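Local coordinates for CDGSH iron-sulfur domain-containing protein 3, mitochondrial (Homo sapiens, PDB 6AVJ), which carries two [2Fe-2S] clusters, which it can pass to the apoferredoxins FDX1 and FDX2, and contributes to mitochondrial iron and reactive-oxygen homeostasis, at residues S4-V14 with V26-F35. The protein carries 2 engineered substitutions. Numbering follows the deposited sequence.
Sequences SVVALKTPIKV and VCGRSKKQPF. With FES (Fe2/s2 (inorganic) cluster), chain D; FES (Fe2/s2 (inorganic) cluster), chain E.
Val-14 CG1 points at Pro-34 CG, 4.1 Å away, and approaches the Phe-35 ring obliquely, 4.2 Å from CE2, while Pro-34 CG lies over the centre of one ring face, 3.8 Å above the plane. A second flat group is the Gln-33 amide: the Ala-7 methyl lies over one face of it, CB 3.6 Å from both CD and NE2. The contact lies in the CDGSH iron-sulfur domain of the NEET fold, where residues 26-35 run up to the Cys-Asp-Gly-Ser signature and form part of the loop around the first [2Fe-2S] cluster; residues 4-14 run past it to Pro-11, in the pocket of the second. With CG beside the backbone N and the chain bent at chi2 (-63°), Gln-33 folds back and NE2 donates to Ser-30 O from a position 23° off that carbonyl's plane; OE1 accepts from Lys-66. Replacing Gln-33 by an alanine would probably leave the Ala-7 methyl without its amide cover, Lys-66 NZ without this acceptor and Ser-30 O without this donor. Next along, Ile-12 CD1 reaches over the cis Gln-33 to Pro-34 peptide, 3.5 Å from Gln-33 O, and touches Pro-34 CD. Leu-62 of strand 58-62 also packs against Val-14, Pro-34 and Phe-35, joining this apolar group to the neighbouring strand. At the other end, Val-5 CG1 approaches the Arg-29 guanidinium obliquely, 4.0 Å from NH2. Gly-28 has positive phi (82°), and a side chain there would run into Val-5 O, whose close neighbour is instead Gly-28 CA in a CA-H...O contact. Cys-27 ties this end to the metal: SG binds iron of the first cluster and accepts from Arg-29 N, while Cys-27 O takes the Val-5 N-H, N to O 3.1 Å.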
loop_
_atom_site.group_PDB
_atom_site.type_symbol
_atom_site.label_atom_id
_atom_site.label_comp_id
_atom_site.label_asym_id
_atom_site.label_seq_id
_atom_site.Cartn_x
_atom_site.Cartn_y
_atom_site.Cartn_z
ATOM N N SER A 4 1.341 -10.133 4.630
ATOM C CA SER A 4 0.881 -8.748 4.649
ATOM C C SER A 4 -0.488 -8.664 5.326
ATOM O O SER A 4 -1.242 -9.640 5.409
ATOM C CB SER A 4 0.797 -8.178 3.232
ATOM O OG SER A 4 -0.190 -8.916 2.533
ATOM N N VAL A 5 -0.829 -7.468 5.767
ATOM C CA VAL A 5 -2.117 -7.230 6.411
ATOM C C VAL A 5 -2.860 -6.073 5.726
ATOM O O VAL A 5 -2.284 -5.248 5.012
ATOM C CB VAL A 5 -1.928 -6.968 7.941
ATOM C CG1 VAL A 5 -1.198 -8.183 8.618
ATOM C CG2 VAL A 5 -1.154 -5.651 8.205
ATOM N N VAL A 6 -4.175 -6.075 5.877
ATOM C CA VAL A 6 -5.022 -5.033 5.300
ATOM C C VAL A 6 -4.878 -3.774 6.164
ATOM O O VAL A 6 -5.221 -3.783 7.354
ATOM C CB VAL A 6 -6.489 -5.508 5.241
ATOM C CG1 VAL A 6 -7.413 -4.381 4.845
ATOM C CG2 VAL A 6 -6.654 -6.697 4.341
ATOM N N ALA A 7 -4.336 -2.695 5.586
ATOM C CA ALA A 7 -4.182 -1.456 6.362
ATOM C C ALA A 7 -5.467 -0.645 6.394
ATOM O O ALA A 7 -5.826 -0.068 7.430
ATOM C CB ALA A 7 -3.047 -0.596 5.785
ATOM N N LEU A 8 -6.135 -0.537 5.255
ATOM C CA LEU A 8 -7.389 0.186 5.148
ATOM C C LEU A 8 -8.145 -0.482 4.031
ATOM O O LEU A 8 -7.588 -1.313 3.304
ATOM C CB LEU A 8 -7.171 1.700 4.851
ATOM C CG LEU A 8 -6.346 2.464 5.879
ATOM C CD1 LEU A 8 -5.695 3.712 5.311
ATOM C CD2 LEU A 8 -7.270 2.804 7.083
ATOM N N LYS A 9 -9.402 -0.066 3.855
ATOM C CA LYS A 9 -10.294 -0.663 2.874
ATOM C C LYS A 9 -10.702 0.304 1.787
ATOM O O LYS A 9 -11.559 -0.031 0.976
ATOM C CB LYS A 9 -11.554 -1.210 3.545
ATOM C CG LYS A 9 -11.302 -2.432 4.383
ATOM C CD LYS A 9 -12.665 -2.910 4.915
ATOM C CE LYS A 9 -12.473 -3.809 6.052
ATOM N NZ LYS A 9 -13.800 -4.129 6.713
ATOM N N THR A 10 -10.103 1.487 1.740
ATOM C CA THR A 10 -10.313 2.423 0.633
ATOM C C THR A 10 -8.953 3.012 0.290
ATOM O O THR A 10 -8.160 3.297 1.208
ATOM C CB THR A 10 -11.278 3.566 1.011
ATOM O OG1 THR A 10 -10.736 4.282 2.113
ATOM C CG2 THR A 10 -12.559 3.024 1.474
ATOM N N PRO A 11 -8.681 3.238 -0.998
ATOM C CA PRO A 11 -7.365 3.739 -1.417
ATOM C C PRO A 11 -7.163 5.169 -0.955
ATOM O O PRO A 11 -8.111 5.846 -0.584
ATOM C CB PRO A 11 -7.425 3.660 -2.959
ATOM C CG PRO A 11 -8.891 3.756 -3.289
ATOM C CD PRO A 11 -9.583 2.999 -2.144
ATOM N N ILE A 12 -5.919 5.641 -1.011
ATOM C CA ILE A 12 -5.607 7.025 -0.700
ATOM C C ILE A 12 -5.151 7.720 -1.979
ATOM O O ILE A 12 -4.255 7.241 -2.686
ATOM C CB ILE A 12 -4.558 7.157 0.424
ATOM C CG1 ILE A 12 -5.173 6.654 1.721
ATOM C CG2 ILE A 12 -4.173 8.609 0.620
ATOM C CD1 ILE A 12 -4.136 6.352 2.801
ATOM N N LYS A 13 -5.785 8.834 -2.283
ATOM C CA LYS A 13 -5.400 9.616 -3.450
ATOM C C LYS A 13 -4.208 10.472 -3.086
ATOM O O LYS A 13 -4.200 11.103 -2.031
ATOM C CB LYS A 13 -6.563 10.503 -3.915
ATOM C CG LYS A 13 -7.783 9.759 -4.342
ATOM C CD LYS A 13 -8.715 10.642 -5.168
ATOM C CE LYS A 13 -10.101 10.003 -5.361
ATOM N NZ LYS A 13 -11.076 10.281 -4.230
ATOM N N VAL A 14 -3.194 10.499 -3.958
ATOM C CA VAL A 14 -1.980 11.262 -3.696
ATOM C C VAL A 14 -1.571 11.963 -4.988
ATOM O O VAL A 14 -1.690 11.409 -6.097
ATOM C CB VAL A 14 -0.810 10.385 -3.172
ATOM C CG1 VAL A 14 -1.170 9.653 -1.942
ATOM C CG2 VAL A 14 -0.436 9.397 -4.154
ATOM N N VAL A 26 4.174 -2.168 1.290
ATOM C CA VAL A 26 3.647 -3.452 0.839
ATOM C C VAL A 26 3.100 -4.289 1.991
ATOM O O VAL A 26 2.342 -5.245 1.740
ATOM C CB VAL A 26 4.726 -4.268 0.103
ATOM C CG1 VAL A 26 5.426 -3.442 -0.966
ATOM C CG2 VAL A 26 5.740 -4.856 1.094
ATOM N N CYS A 27 3.515 -4.014 3.224
ATOM C CA CYS A 27 3.275 -4.920 4.346
ATOM C C CYS A 27 1.982 -4.633 5.112
ATOM O O CYS A 27 1.524 -5.505 5.874
ATOM C CB CYS A 27 4.475 -4.900 5.325
ATOM S SG CYS A 27 4.556 -3.341 6.335
ATOM N N GLY A 28 1.369 -3.467 4.907
ATOM C CA GLY A 28 0.169 -3.055 5.606
ATOM C C GLY A 28 0.358 -2.465 6.996
ATOM O O GLY A 28 -0.636 -2.081 7.618
ATOM N N ARG A 29 1.590 -2.319 7.476
ATOM C CA ARG A 29 1.820 -1.914 8.858
ATOM C C ARG A 29 2.166 -0.433 9.018
ATOM O O ARG A 29 2.148 0.073 10.135
ATOM C CB ARG A 29 2.946 -2.775 9.462
ATOM C CG ARG A 29 2.517 -4.296 9.599
ATOM C CD ARG A 29 3.653 -5.259 10.029
ATOM N NE ARG A 29 3.044 -6.592 10.121
ATOM C CZ ARG A 29 2.411 -7.050 11.200
ATOM N NH1 ARG A 29 2.366 -6.320 12.292
ATOM N NH2 ARG A 29 1.839 -8.249 11.185
ATOM N N SER A 30 2.542 0.255 7.958
ATOM C CA SER A 30 2.903 1.656 8.099
ATOM C C SER A 30 1.755 2.442 8.727
ATOM O O SER A 30 0.581 2.243 8.396
ATOM C CB SER A 30 3.230 2.287 6.765
ATOM O OG SER A 30 3.434 3.712 7.005
ATOM N N LYS A 31 2.110 3.351 9.634
ATOM C CA LYS A 31 1.141 4.299 10.169
ATOM C C LYS A 31 1.096 5.588 9.343
ATOM O O LYS A 31 0.415 6.536 9.741
ATOM C CB LYS A 31 1.453 4.611 11.643
ATOM C CG LYS A 31 1.738 3.366 12.518
ATOM C CD LYS A 31 0.707 2.264 12.370
ATOM C CE LYS A 31 -0.718 2.730 12.666
ATOM N NZ LYS A 31 -1.754 1.623 12.461
ATOM N N LYS A 32 1.801 5.641 8.196
ATOM C CA LYS A 32 1.710 6.782 7.273
ATOM C C LYS A 32 1.265 6.297 5.895
ATOM O O LYS A 32 1.916 6.577 4.873
ATOM C CB LYS A 32 3.052 7.538 7.193
ATOM C CG LYS A 32 3.625 7.809 8.624
ATOM C CD LYS A 32 4.180 9.205 8.826
ATOM C CE LYS A 32 5.539 9.376 8.135
ATOM N NZ LYS A 32 6.043 10.803 8.201
ATOM N N GLN A 33 0.153 5.570 5.861
ATOM C CA GLN A 33 -0.305 4.974 4.628
ATOM C C GLN A 33 -0.493 6.088 3.608
ATOM O O GLN A 33 -0.944 7.184 3.965
ATOM C CB GLN A 33 -1.613 4.215 4.832
ATOM C CG GLN A 33 -1.469 2.880 5.577
ATOM C CD GLN A 33 -0.618 1.887 4.800
ATOM O OE1 GLN A 33 -0.619 1.876 3.543
ATOM N NE2 GLN A 33 0.137 1.071 5.526
ATOM N N PRO A 34 -0.222 5.821 2.322
ATOM C CA PRO A 34 0.060 4.525 1.660
ATOM C C PRO A 34 1.534 4.200 1.563
ATOM O O PRO A 34 1.903 3.239 0.876
ATOM C CB PRO A 34 -0.480 4.734 0.253
ATOM C CG PRO A 34 -0.255 6.192 0.020
ATOM C CD PRO A 34 -0.429 6.895 1.330
ATOM N N PHE A 35 2.376 4.979 2.216
ATOM C CA PHE A 35 3.825 4.884 2.055
ATOM C C PHE A 35 4.478 4.234 3.268
ATOM O O PHE A 35 3.929 4.228 4.370
ATOM C CB PHE A 35 4.434 6.296 1.837
ATOM C CG PHE A 35 3.873 7.000 0.626
ATOM C CD1 PHE A 35 4.100 6.494 -0.628
ATOM C CD2 PHE A 35 3.104 8.158 0.761
ATOM C CE1 PHE A 35 3.588 7.118 -1.744
ATOM C CE2 PHE A 35 2.592 8.787 -0.329
ATOM C CZ PHE A 35 2.820 8.262 -1.594
HETATM FE FE1 FES D . 7.671 -0.407 5.020
HETATM FE FE2 FES D . 5.136 -1.338 5.100
HETATM S S1 FES D . 6.620 -1.749 3.551
HETATM S S2 FES D . 6.104 0.029 6.521
HETATM FE FE1 FES E . -8.035 -0.549 -3.927
HETATM FE FE2 FES E . -6.173 -2.067 -2.542
HETATM S S1 FES E . -7.103 -0.137 -1.946
HETATM S S2 FES E . -7.044 -2.423 -4.540
#